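Local coordinates for protein putative rubredoxin reductase (Rhodopseudomonas palustris, PDB 3FG2) that probably passes electrons from NADH through its FAD cofactor to the ferredoxin that serves the CYP199A2 system, at residues A[169-174]-A[226-231]; A[208-213]-A[218-223]. All blocks are in the same frame, centred on the assembly; numbering follows the deposited sequence.

Contact 1 of 2, residues A[169-174]-A[226-231]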
ATOM      1  N   ASP A 169      10.853  -1.100  19.992  1.00 23.46           N
ATOM      2  CA  ASP A 169       9.972  -0.095  20.575  1.00 22.64           C
ATOM      3  C   ASP A 169       9.218   0.580  19.437  1.00 22.31           C
ATOM      4  O   ASP A 169       9.823   1.051  18.469  1.00 22.26           O
ATOM      5  CB  ASP A 169      10.761   0.951  21.368  1.00 22.55           C
ATOM      6  CG  ASP A 169      11.132   0.469  22.754  1.00 23.78           C
ATOM      7  OD1 ASP A 169      12.156  -0.227  22.907  1.00 27.16           O
ATOM      8  OD2 ASP A 169      10.384   0.771  23.696  1.00 23.49           O
ATOM      9  N   VAL A 170       7.895   0.609  19.551  1.00 22.64           N
ATOM     10  CA  VAL A 170       7.044   1.217  18.535  1.00 19.99           C
ATOM     11  C   VAL A 170       6.444   2.532  19.021  1.00 20.54           C
ATOM     12  O   VAL A 170       5.758   2.580  20.041  1.00 21.77           O
ATOM     13  CB  VAL A 170       5.900   0.269  18.121  1.00 19.04           C
ATOM     14  CG1 VAL A 170       4.959   0.985  17.161  1.00 17.55           C
ATOM     15  CG2 VAL A 170       6.471  -0.983  17.468  1.00 15.51           C
ATOM     16  N   VAL A 171       6.712   3.594  18.271  1.00 19.58           N
ATOM     17  CA  VAL A 171       6.230   4.931  18.588  1.00 19.44           C
ATOM     18  C   VAL A 171       5.072   5.353  17.679  1.00 18.64           C
ATOM     19  O   VAL A 171       5.246   5.500  16.468  1.00 16.92           O
ATOM     20  CB  VAL A 171       7.379   5.958  18.447  1.00 19.88           C
ATOM     21  CG1 VAL A 171       6.836   7.381  18.544  1.00 18.35           C
ATOM     22  CG2 VAL A 171       8.426   5.704  19.522  1.00 16.47           C
ATOM     23  N   GLU A 172       3.897   5.540  18.275  1.00 19.66           N
ATOM     24  CA  GLU A 172       2.698   5.963  17.546  1.00 19.97           C
ATOM     25  C   GLU A 172       2.073   7.191  18.213  1.00 19.65           C
ATOM     26  O   GLU A 172       1.939   7.240  19.439  1.00 19.64           O
ATOM     27  CB  GLU A 172       1.661   4.837  17.499  1.00 18.70           C
ATOM     28  CG  GLU A 172       0.321   5.276  16.917  1.00 19.93           C
ATOM     29  CD  GLU A 172       0.443   5.823  15.499  1.00 22.70           C
ATOM     30  OE1 GLU A 172      -0.380   6.687  15.119  1.00 23.07           O
ATOM     31  OE2 GLU A 172       1.352   5.388  14.760  1.00 22.09           O
ATOM     32  N   LEU A 173       1.682   8.173  17.405  1.00 19.77           N
ATOM     33  CA  LEU A 173       1.078   9.392  17.941  1.00 21.12           C
ATOM     34  C   LEU A 173      -0.363   9.169  18.396  1.00 20.75           C
ATOM     35  O   LEU A 173      -0.813   9.776  19.366  1.00 23.08           O
ATOM     36  CB  LEU A 173       1.123  10.524  16.905  1.00 19.46           C
ATOM     37  CG  LEU A 173       0.515  11.850  17.388  1.00 20.10           C
ATOM     38  CD1 LEU A 173       1.192  12.273  18.692  1.00 18.99           C
ATOM     39  CD2 LEU A 173       0.673  12.934  16.311  1.00 17.02           C
ATOM     40  N   ALA A 174      -1.076   8.295  17.698  1.00 19.10           N
ATOM     41  CA  ALA A 174      -2.455   7.984  18.045  1.00 19.31           C
ATOM     42  C   ALA A 174      -2.512   7.102  19.292  1.00 19.78           C
ATOM     43  O   ALA A 174      -1.511   6.514  19.703  1.00 21.07           O
ATOM     44  CB  ALA A 174      -3.130   7.279  16.878  1.00 18.69           C
ATOM     45  N   ASN A 226      10.815  12.477  27.052  1.00 25.25           N
ATOM     46  CA  ASN A 226      11.597  11.271  27.294  1.00 25.08           C
ATOM     47  C   ASN A 226      12.327  10.811  26.039  1.00 24.67           C
ATOM     48  O   ASN A 226      11.969  11.178  24.923  1.00 23.99           O
ATOM     49  CB  ASN A 226      10.677  10.166  27.808  1.00 28.36           C
ATOM     50  CG  ASN A 226      11.395   8.844  27.998  1.00 33.67           C
ATOM     51  OD1 ASN A 226      12.460   8.781  28.623  1.00 36.30           O
ATOM     52  ND2 ASN A 226      10.806   7.770  27.472  1.00 35.13           N
ATOM     53  N   THR A 227      13.369  10.016  26.227  1.00 24.43           N
ATOM     54  CA  THR A 227      14.142   9.510  25.105  1.00 23.08           C
ATOM     55  C   THR A 227      14.207   7.999  25.152  1.00 22.62           C
ATOM     56  O   THR A 227      14.458   7.423  26.206  1.00 22.98           O
ATOM     57  CB  THR A 227      15.581  10.046  25.129  1.00 22.56           C
ATOM     58  OG1 THR A 227      15.574  11.457  24.876  1.00 25.15           O
ATOM     59  CG2 THR A 227      16.426   9.341  24.074  1.00 21.20           C
ATOM     60  N   LEU A 228      13.964   7.358  24.012  1.00 20.53           N
ATOM     61  CA  LEU A 228      14.036   5.906  23.934  1.00 20.73           C
ATOM     62  C   LEU A 228      15.366   5.542  23.286  1.00 21.29           C
ATOM     63  O   LEU A 228      15.612   5.867  22.128  1.00 21.29           O
ATOM     64  CB  LEU A 228      12.888   5.345  23.095  1.00 20.32           C
ATOM     65  CG  LEU A 228      11.469   5.520  23.625  1.00 21.25           C
ATOM     66  CD1 LEU A 228      10.503   4.775  22.715  1.00 19.55           C
ATOM     67  CD2 LEU A 228      11.378   4.978  25.051  1.00 22.37           C
ATOM     68  N   PRO A 229      16.251   4.871  24.029  1.00 23.61           N
ATOM     69  CA  PRO A 229      17.549   4.497  23.454  1.00 23.80           C
ATOM     70  C   PRO A 229      17.372   3.495  22.318  1.00 25.39           C
ATOM     71  O   PRO A 229      16.419   2.708  22.314  1.00 24.06           O
ATOM     72  CB  PRO A 229      18.295   3.905  24.641  1.00 24.86           C
ATOM     73  CG  PRO A 229      17.179   3.280  25.456  1.00 25.59           C
ATOM     74  CD  PRO A 229      16.087   4.330  25.391  1.00 23.17           C
ATOM     75  N   CYS A 230      18.279   3.546  21.347  1.00 24.74           N
ATOM     76  CA  CYS A 230      18.220   2.647  20.207  1.00 26.13           C
ATOM     77  C   CYS A 230      19.412   2.892  19.289  1.00 26.52           C
ATOM     78  O   CYS A 230      20.002   3.969  19.312  1.00 28.40           O
ATOM     79  CB  CYS A 230      16.918   2.869  19.431  1.00 25.18           C
ATOM     80  SG  CYS A 230      16.763   4.491  18.639  1.00 25.84           S
ATOM     81  N   ASP A 231      19.782   1.893  18.495  1.00 25.72           N
ATOM     82  CA  ASP A 231      20.896   2.070  17.569  1.00 25.97           C
ATOM     83  C   ASP A 231      20.397   1.989  16.137  1.00 25.20           C
ATOM     84  O   ASP A 231      21.181   2.060  15.195  1.00 26.60           O
ATOM     85  CB  ASP A 231      21.999   1.031  17.815  1.00 25.97           C
ATOM     86  CG  ASP A 231      21.511  -0.392  17.675  1.00 28.57           C
ATOM     87  OD1 ASP A 231      22.314  -1.309  17.923  1.00 30.71           O
ATOM     88  OD2 ASP A 231      20.333  -0.602  17.317  1.00 30.55           O
TER
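Leu228 packs on Asp169 and Val171 in a small, buried contact between two sheets of one Rossmann-like domain. Strand 167-171 belongs to the parallel sheet. Strand 227-229 is the last of a three-stranded antiparallel meander, which connects strand 200-202 of that parallel sheet to strand 232-235. This arrangement is known from the NAD-binding domains of flavoprotein reductases of this family. The two strands are not neighbours: Asp169 CA and Leu228 CA are 8.0 Å apart, and no hydrogen bond crosses between the segments. The join is made by side chains.

One methyl group does the touching from the meander side. Leu228 CD1 sits 3.9 Å from Val171 CG2, and the two side chains run past each other in opposite directions. Leu228 CD1 also lies 4.1 Å from Asp169 CB. Leu228 has CG anti to its carbonyl carbon (chi1 -65°), and the branch reaches across to the parallel sheet. Val170, between the two touched residues, points the other way and packs on Val147 and Met201.

Asp169 offers its aliphatic CB here while its carboxylate is engaged by another residue. OD2 accepts a hydrogen bond from His202 NE2 on strand 200-202. Asp169 is buried, and this bond gives its carboxylate a partner. His202 also touches Leu228. Leu222 of the middle meander strand lies against both Val171 and Leu228 and completes the apolar cluster.

Just beyond the contact, Glu172 is tied down by its carboxylate. Its OE2 accepts from Ala150 N, in the turn that carries a GxGxxG-like sequence after strand 144-148. Glu172 OE1 accepts from Ala174 N at 3.1 Å, on the anti side of the carboxylate and 30° out of its plane.

Contact 2 of 2, residues A[208-213]-A[218-223]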
ATOM      1  N   THR A 208      10.546  13.968  18.276  1.00 23.53           N
ATOM      2  CA  THR A 208      10.865  15.389  18.192  1.00 22.78           C
ATOM      3  C   THR A 208      12.336  15.598  17.868  1.00 24.26           C
ATOM      4  O   THR A 208      12.754  16.714  17.562  1.00 24.01           O
ATOM      5  CB  THR A 208      10.576  16.117  19.520  1.00 21.93           C
ATOM      6  OG1 THR A 208      11.344  15.514  20.569  1.00 20.68           O
ATOM      7  CG2 THR A 208       9.093  16.045  19.863  1.00 22.01           C
ATOM      8  N   GLU A 209      13.114  14.519  17.933  1.00 25.83           N
ATOM      9  CA  GLU A 209      14.547  14.579  17.670  1.00 26.61           C
ATOM     10  C   GLU A 209      15.153  13.174  17.698  1.00 26.50           C
ATOM     11  O   GLU A 209      14.670  12.300  18.415  1.00 27.05           O
ATOM     12  CB  GLU A 209      15.223  15.460  18.736  1.00 24.60           C
ATOM     13  CG  GLU A 209      16.739  15.357  18.813  1.00 30.39           C
ATOM     14  CD  GLU A 209      17.346  16.255  19.903  1.00 33.79           C
ATOM     15  OE1 GLU A 209      16.894  16.182  21.065  1.00 33.59           O
ATOM     16  OE2 GLU A 209      18.282  17.031  19.601  1.00 36.23           O
ATOM     17  N   ILE A 210      16.194  12.958  16.896  1.00 24.67           N
ATOM     18  CA  ILE A 210      16.892  11.680  16.874  1.00 22.98           C
ATOM     19  C   ILE A 210      18.206  11.909  17.609  1.00 25.23           C
ATOM     20  O   ILE A 210      19.096  12.599  17.099  1.00 26.54           O
ATOM     21  CB  ILE A 210      17.235  11.214  15.442  1.00 22.66           C
ATOM     22  CG1 ILE A 210      15.950  11.008  14.631  1.00 19.07           C
ATOM     23  CG2 ILE A 210      18.095   9.943  15.507  1.00 16.40           C
ATOM     24  CD1 ILE A 210      14.919  10.123  15.307  1.00 18.80           C
ATOM     25  N   ALA A 211      18.322  11.346  18.807  1.00 25.97           N
ATOM     26  CA  ALA A 211      19.530  11.500  19.606  1.00 26.88           C
ATOM     27  C   ALA A 211      20.701  10.756  18.970  1.00 28.81           C
ATOM     28  O   ALA A 211      20.609   9.566  18.645  1.00 27.12           O
ATOM     29  CB  ALA A 211      19.294  10.988  21.029  1.00 26.27           C
ATOM     30  N   ALA A 212      21.807  11.465  18.787  1.00 30.13           N
ATOM     31  CA  ALA A 212      22.973  10.848  18.198  1.00 32.95           C
ATOM     32  C   ALA A 212      24.244  11.213  18.947  1.00 35.16           C
ATOM     33  O   ALA A 212      24.287  12.170  19.722  1.00 33.80           O
ATOM     34  CB  ALA A 212      23.096  11.248  16.742  1.00 30.79           C
ATOM     35  N   GLU A 213      25.273  10.414  18.704  1.00 37.52           N
ATOM     36  CA  GLU A 213      26.582  10.597  19.299  1.00 39.56           C
ATOM     37  C   GLU A 213      27.491  10.503  18.083  1.00 40.11           C
ATOM     38  O   GLU A 213      27.590   9.453  17.447  1.00 39.85           O
ATOM     39  CB  GLU A 213      26.844   9.473  20.298  1.00 41.76           C
ATOM     40  CG  GLU A 213      28.178   9.539  20.982  1.00 44.25           C
ATOM     41  CD  GLU A 213      29.194   8.627  20.343  1.00 43.98           C
ATOM     42  OE1 GLU A 213      28.919   7.412  20.222  1.00 44.48           O
ATOM     43  OE2 GLU A 213      30.268   9.130  19.971  1.00 45.91           O
ATOM     44  N   THR A 218      21.533   7.119  18.791  1.00 24.98           N
ATOM     45  CA  THR A 218      21.585   6.542  20.132  1.00 25.37           C
ATOM     46  C   THR A 218      20.208   6.504  20.782  1.00 24.94           C
ATOM     47  O   THR A 218      20.048   5.965  21.873  1.00 25.71           O
ATOM     48  CB  THR A 218      22.547   7.308  21.084  1.00 25.17           C
ATOM     49  OG1 THR A 218      22.190   8.693  21.125  1.00 26.41           O
ATOM     50  CG2 THR A 218      23.988   7.149  20.635  1.00 25.59           C
ATOM     51  N   GLY A 219      19.214   7.075  20.113  1.00 23.61           N
ATOM     52  CA  GLY A 219      17.877   7.067  20.673  1.00 23.68           C
ATOM     53  C   GLY A 219      16.915   7.991  19.959  1.00 23.35           C
ATOM     54  O   GLY A 219      17.309   8.785  19.102  1.00 25.67           O
ATOM     55  N   VAL A 220      15.639   7.878  20.304  1.00 22.41           N
ATOM     56  CA  VAL A 220      14.615   8.725  19.704  1.00 22.08           C
ATOM     57  C   VAL A 220      13.939   9.544  20.801  1.00 20.71           C
ATOM     58  O   VAL A 220      13.381   8.995  21.754  1.00 21.37           O
ATOM     59  CB  VAL A 220      13.552   7.882  18.947  1.00 19.62           C
ATOM     60  CG1 VAL A 220      12.456   8.792  18.397  1.00 15.18           C
ATOM     61  CG2 VAL A 220      14.217   7.126  17.806  1.00 18.25           C
ATOM     62  N   VAL A 221      14.014  10.862  20.673  1.00 19.68           N
ATOM     63  CA  VAL A 221      13.412  11.748  21.657  1.00 19.97           C
ATOM     64  C   VAL A 221      11.935  11.945  21.316  1.00 19.78           C
ATOM     65  O   VAL A 221      11.576  12.176  20.157  1.00 20.83           O
ATOM     66  CB  VAL A 221      14.131  13.113  21.687  1.00 18.69           C
ATOM     67  CG1 VAL A 221      13.658  13.925  22.886  1.00 17.33           C
ATOM     68  CG2 VAL A 221      15.639  12.904  21.749  1.00 17.59           C
ATOM     69  N   LEU A 222      11.083  11.860  22.329  1.00 18.83           N
ATOM     70  CA  LEU A 222       9.643  11.993  22.128  1.00 18.45           C
ATOM     71  C   LEU A 222       9.075  13.321  22.609  1.00 20.42           C
ATOM     72  O   LEU A 222       9.725  14.071  23.351  1.00 18.92           O
ATOM     73  CB  LEU A 222       8.922  10.845  22.837  1.00 16.09           C
ATOM     74  CG  LEU A 222       9.365   9.431  22.446  1.00 14.58           C
ATOM     75  CD1 LEU A 222       8.714   8.416  23.370  1.00 14.26           C
ATOM     76  CD2 LEU A 222       9.001   9.156  20.988  1.00 13.54           C
ATOM     77  N   SER A 223       7.842  13.595  22.188  1.00 21.13           N
ATOM     78  CA  SER A 223       7.145  14.823  22.559  1.00 21.28           C
ATOM     79  C   SER A 223       6.805  14.907  24.047  1.00 20.59           C
ATOM     80  O   SER A 223       6.287  15.927  24.510  1.00 20.54           O
ATOM     81  CB  SER A 223       5.868  14.975  21.727  1.00 20.69           C
ATOM     82  OG  SER A 223       5.131  13.768  21.727  1.00 23.39           O
TER
HETATM   83  O   HOH W   1      10.789  16.515  23.036  1.00 14.09           O
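Glu209 and Val221 lie side by side near the bulged end of the contact, pointing the same way. Glu209 OE1 comes within 3.6 Å of Val221 CG2. Ala211, two residues on and on the same face, brings its CB to 4.2 Å from Val221 CG2. Ile210 and Val220 lie side by side on the opposite face, where Ile210 CD1 meets Val220 CG2 at 4.0 Å.

Backbone bonds hold these pairs together. The strands are the two arms of an antiparallel beta hairpin, with segment directions 158° apart. Val221 N donates to Glu209 O at 2.8 Å. Val221 O accepts from Thr208 N, also at 2.8 Å. Thr208 and Glu209 thus both face Val221, which makes a classic beta bulge. Further along, Ala211 N donates weakly to Gly219 O.

Ala211 O gathers three donors. Thr218 N gives Ala211 O a fairly straight bond of 2.6 Å, while Gly219 N donates to it weakly at 3.2 Å. Thr218 OG1 adds another weak bond to Ala211 O at 3.1 Å. That hydroxyl lies between its own backbone N and carbonyl carbon (chi1 55°), which brings it over Ala211 O and turns CG2 toward Glu213 CB.

At the bulged end a water links the segments. It donates to Leu222 O and is hydrogen-bonded to Thr208 OG1. Beyond the segments, Ser223 OG bonds to Arg206 N, and Glu213 forms a salt bridge with Arg216 near the turn. The Ile210 and Val220 face packs against Val115 and Cys230.

The hairpin is therefore two-sided. Ile210 and Val220 bury their side chains on one face, while Glu209 on the other is exposed to solvent, and backbone polar groups supply most of the bonding between the arms.

Both contacts belong to the same meander of strands 207-213, 216-222 and 227-229. Contact 2 pairs its first two strands, and contact 1 sets the third against the parallel sheet. Their centres are about 9 Å apart. Strand 216-222 joins them: Val220 N probably hydrogen-bonds to Leu228 O at 2.7 Å, and Cys230 N to Thr218 O at 3.0 Å. Thr227 OG1 also packs on Val221 CG2. Contact 1 is one of the places where the meander rests on the Rossmann-like core; Leu222 of the hairpin also touches Val171. Both centres are far from the middle of the chain, about 24 and 28 Å, and both contacts lie away from the residues that bind FAD.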